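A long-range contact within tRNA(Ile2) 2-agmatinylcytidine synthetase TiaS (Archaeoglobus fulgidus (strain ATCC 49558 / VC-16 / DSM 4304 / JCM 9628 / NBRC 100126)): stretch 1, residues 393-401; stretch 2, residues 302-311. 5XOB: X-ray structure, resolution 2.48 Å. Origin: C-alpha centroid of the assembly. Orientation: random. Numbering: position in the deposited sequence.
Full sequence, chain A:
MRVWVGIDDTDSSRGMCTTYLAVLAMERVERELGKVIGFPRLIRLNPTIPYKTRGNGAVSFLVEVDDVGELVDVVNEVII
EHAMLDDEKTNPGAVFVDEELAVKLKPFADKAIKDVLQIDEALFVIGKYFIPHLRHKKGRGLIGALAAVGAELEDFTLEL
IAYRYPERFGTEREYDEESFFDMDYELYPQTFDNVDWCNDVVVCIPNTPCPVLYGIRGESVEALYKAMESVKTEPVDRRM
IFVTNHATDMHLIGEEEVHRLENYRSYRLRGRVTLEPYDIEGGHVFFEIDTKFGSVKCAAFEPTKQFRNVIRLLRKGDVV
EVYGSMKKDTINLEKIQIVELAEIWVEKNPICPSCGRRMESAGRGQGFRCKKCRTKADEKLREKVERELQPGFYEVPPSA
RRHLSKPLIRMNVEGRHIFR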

# COMPACT_ATOMS: atom_id res chain seq x y z
N PHE A 393 2.57 9.69 -14.62
CA PHE A 393 2.23 8.78 -13.55
C PHE A 393 0.94 9.22 -12.88
O PHE A 393 0.70 10.42 -12.70
CB PHE A 393 3.35 8.79 -12.51
CG PHE A 393 4.60 8.06 -12.93
CD1 PHE A 393 4.80 6.75 -12.54
CD2 PHE A 393 5.58 8.70 -13.68
CE1 PHE A 393 5.96 6.08 -12.91
CE2 PHE A 393 6.74 8.03 -14.05
CZ PHE A 393 6.93 6.72 -13.66
N TYR A 394 0.11 8.25 -12.50
CA TYR A 394 -1.11 8.52 -11.75
C TYR A 394 -1.30 7.47 -10.66
O TYR A 394 -0.95 6.31 -10.83
CB TYR A 394 -2.32 8.52 -12.68
CG TYR A 394 -2.22 9.50 -13.83
CD1 TYR A 394 -2.67 10.82 -13.69
CD2 TYR A 394 -1.70 9.12 -15.06
CE1 TYR A 394 -2.60 11.72 -14.74
CE2 TYR A 394 -1.63 10.01 -16.11
CZ TYR A 394 -2.08 11.31 -15.95
OH TYR A 394 -2.01 12.21 -16.99
N GLU A 395 -1.88 7.90 -9.54
CA GLU A 395 -2.10 7.01 -8.40
C GLU A 395 -3.50 7.16 -7.84
O GLU A 395 -4.19 8.16 -8.07
CB GLU A 395 -1.09 7.32 -7.29
CG GLU A 395 -1.31 8.66 -6.60
CD GLU A 395 -0.22 9.01 -5.60
OE1 GLU A 395 -0.27 10.14 -5.05
OE2 GLU A 395 0.68 8.17 -5.36
N VAL A 396 -3.89 6.16 -7.08
CA VAL A 396 -5.15 6.15 -6.35
C VAL A 396 -5.11 7.21 -5.24
O VAL A 396 -4.06 7.45 -4.68
CB VAL A 396 -5.32 4.76 -5.71
CG1 VAL A 396 -6.58 4.70 -4.89
CG2 VAL A 396 -5.39 3.68 -6.78
N PRO A 397 -6.26 7.84 -4.91
CA PRO A 397 -6.25 8.83 -3.82
C PRO A 397 -5.87 8.26 -2.44
O PRO A 397 -6.06 7.07 -2.20
CB PRO A 397 -7.70 9.33 -3.79
CG PRO A 397 -8.49 8.25 -4.46
CD PRO A 397 -7.59 7.75 -5.54
N PRO A 398 -5.36 9.11 -1.52
CA PRO A 398 -4.85 8.62 -0.23
C PRO A 398 -5.84 7.75 0.54
O PRO A 398 -5.43 6.79 1.21
CB PRO A 398 -4.56 9.91 0.56
CG PRO A 398 -4.35 10.94 -0.48
CD PRO A 398 -5.29 10.58 -1.60
N SER A 399 -7.13 8.06 0.44
CA SER A 399 -8.17 7.29 1.14
C SER A 399 -8.26 5.85 0.62
O SER A 399 -8.97 5.02 1.19
CB SER A 399 -9.53 7.99 1.04
OG SER A 399 -9.92 8.19 -0.31
N ALA A 400 -7.54 5.55 -0.46
CA ALA A 400 -7.48 4.20 -0.98
C ALA A 400 -6.05 3.67 -1.14
O ALA A 400 -5.85 2.57 -1.66
CB ALA A 400 -8.22 4.15 -2.30
N ARG A 401 -5.05 4.43 -0.68
CA ARG A 401 -3.67 3.96 -0.69
C ARG A 401 -3.60 2.70 0.14
O ARG A 401 -4.18 2.64 1.23
CB ARG A 401 -2.73 5.01 -0.09
CG ARG A 401 -1.24 4.66 -0.18
CD ARG A 401 -0.42 5.49 -1.17
NE ARG A 401 -1.18 5.96 -2.32
CZ ARG A 401 -1.73 7.17 -2.43
NH1 ARG A 401 -1.63 8.06 -1.46
NH2 ARG A 401 -2.39 7.48 -3.53
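Stretch 2, residues 302-311: EPTKQFRNVI

Stretch 1 enters as the end of a strand, 393-395, with phi/psi values of -112/142 at F393, -139/147 at Y394 and -134/162 at E395. It leaves the strand through V396 and P397, both still extended, and then closes into a short 3-10 segment at 398-400, where A400 N donates to P397 O at 2.7 Å. Stretch 2 begins with its own 3-10 segment, 302-304, and K305 N donates to E302 O at 2.9 Å. A type II' beta turn from T304 to F307 follows, with K305 at phi/psi 57/-118 and F307 N bonded to T304 O at 3.1 Å. The chain then runs on as a helix through I311 and beyond. The axes of strand and helix approach to 9.1 Å, and their N-to-C directions differ by 142°, so the helix runs roughly against the strand, though well off antiparallel. The nearest CA atoms across the stretches are those of V396 and F307, 5.5 Å apart. No hydrogen bond crosses between the stretches; the contact rests on packing, with 395 Å² buried in total.

F307 contributes most to that area, 78 Å². Its CA-to-CB bond points toward stretch 1, and with chi1 at 180° (t) the ring lies along the backbone of Y394 to V396. V396 CG2 sits 4.1 Å from the F307 ring centroid and 17° off the normal, a CH-pi contact over the face; V396 N, 3.7 Å from F307 CD1, also lies over a face. At the ring edge, Y394 O is 3.7 Å from F307 CE1. E395 O approaches F307 CD1 to 3.2 Å, obliquely, while the E395 CA-to-CB bond points away from stretch 2.

Three residues after F307, V310 extends the apolar surface: V310 CG2 lies 4.1 Å from Y394 CG, and Y394 CB lies at the same distance from F307 CE1. Y394 thus packs against both F307 and V310.

Toward the other end of the contact, P397 meets the turn. P397 CD lies 3.1 Å from T304 O, the carbonyl that accepts the turn's hydrogen bond, and 3.9 Å from F307 CB. V396 CG1 comes within 3.9 Å of T304 CB. Farther along, A400 points its CB toward stretch 2, and A400 CB reaches P303 O at 3.4 Å, setting the two 3-10 segments against each other. K305 starts toward stretch 1, but its end leads away to a salt bridge in its own stretch, K305 NZ to E302 OE2 at 2.5 Å.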

# COMPACT_ATOMS: atom_id res chain seq x y z
N GLU A 302 -14.24 0.69 -7.52
CA GLU A 302 -15.02 1.87 -7.18
C GLU A 302 -14.33 2.70 -6.10
O GLU A 302 -14.28 3.93 -6.22
CB GLU A 302 -16.44 1.47 -6.73
CG GLU A 302 -17.37 2.63 -6.39
CD GLU A 302 -17.13 3.23 -5.01
OE1 GLU A 302 -16.65 2.51 -4.10
OE2 GLU A 302 -17.43 4.43 -4.83
N PRO A 303 -13.78 2.04 -5.06
CA PRO A 303 -13.16 2.80 -3.96
C PRO A 303 -11.93 3.66 -4.33
O PRO A 303 -11.39 4.34 -3.45
CB PRO A 303 -12.76 1.70 -2.96
CG PRO A 303 -13.62 0.53 -3.30
CD PRO A 303 -13.78 0.59 -4.78
N THR A 304 -11.51 3.63 -5.59
CA THR A 304 -10.41 4.46 -6.08
C THR A 304 -10.94 5.79 -6.63
O THR A 304 -10.16 6.67 -7.00
CB THR A 304 -9.63 3.76 -7.19
OG1 THR A 304 -10.43 3.70 -8.38
CG2 THR A 304 -9.24 2.34 -6.78
N LYS A 305 -12.26 5.91 -6.70
CA LYS A 305 -12.93 7.19 -6.93
C LYS A 305 -12.47 7.88 -8.21
O LYS A 305 -12.63 7.32 -9.29
CB LYS A 305 -12.77 8.11 -5.71
CG LYS A 305 -13.27 7.53 -4.40
CD LYS A 305 -14.70 6.98 -4.48
CE LYS A 305 -15.28 6.79 -3.08
NZ LYS A 305 -16.30 5.71 -2.99
N GLN A 306 -11.89 9.07 -8.08
CA GLN A 306 -11.54 9.91 -9.23
C GLN A 306 -10.47 9.26 -10.10
O GLN A 306 -10.34 9.59 -11.27
CB GLN A 306 -11.04 11.29 -8.77
CG GLN A 306 -12.03 12.11 -7.95
CD GLN A 306 -12.05 11.76 -6.47
OE1 GLN A 306 -11.26 10.93 -5.99
NE2 GLN A 306 -12.94 12.41 -5.72
N PHE A 307 -9.69 8.35 -9.51
CA PHE A 307 -8.67 7.62 -10.25
C PHE A 307 -9.25 6.85 -11.45
O PHE A 307 -8.54 6.59 -12.42
CB PHE A 307 -7.93 6.65 -9.31
CG PHE A 307 -6.85 5.85 -9.97
CD1 PHE A 307 -5.64 6.43 -10.33
CD2 PHE A 307 -7.03 4.49 -10.21
CE1 PHE A 307 -4.64 5.68 -10.94
CE2 PHE A 307 -6.03 3.74 -10.81
CZ PHE A 307 -4.83 4.33 -11.17
N ARG A 308 -10.53 6.50 -11.37
CA ARG A 308 -11.22 5.84 -12.49
C ARG A 308 -11.32 6.74 -13.71
O ARG A 308 -11.31 6.27 -14.84
CB ARG A 308 -12.63 5.43 -12.08
CG ARG A 308 -12.66 4.32 -11.05
CD ARG A 308 -14.04 4.18 -10.44
NE ARG A 308 -14.46 5.41 -9.78
CZ ARG A 308 -15.62 5.56 -9.15
NH1 ARG A 308 -16.49 4.56 -9.07
NH2 ARG A 308 -15.91 6.73 -8.58
N ASN A 309 -11.42 8.04 -13.46
CA ASN A 309 -11.51 9.02 -14.54
C ASN A 309 -10.35 8.92 -15.53
O ASN A 309 -10.57 8.87 -16.74
CB ASN A 309 -11.60 10.44 -13.98
CG ASN A 309 -12.76 10.63 -13.02
OD1 ASN A 309 -13.59 9.73 -12.84
ND2 ASN A 309 -12.82 11.79 -12.38
N VAL A 310 -9.12 8.87 -15.01
CA VAL A 310 -7.93 8.81 -15.87
C VAL A 310 -7.85 7.45 -16.56
O VAL A 310 -7.38 7.36 -17.70
CB VAL A 310 -6.59 9.13 -15.13
CG1 VAL A 310 -6.77 10.20 -14.06
CG2 VAL A 310 -5.95 7.88 -14.53
N ILE A 311 -8.29 6.40 -15.88
CA ILE A 311 -8.32 5.07 -16.49
C ILE A 311 -9.35 5.02 -17.61
O ILE A 311 -9.06 4.49 -18.68
CB ILE A 311 -8.61 3.96 -15.47
CG1 ILE A 311 -7.47 3.84 -14.45
CG2 ILE A 311 -8.84 2.62 -16.16
CD1 ILE A 311 -6.12 3.46 -15.03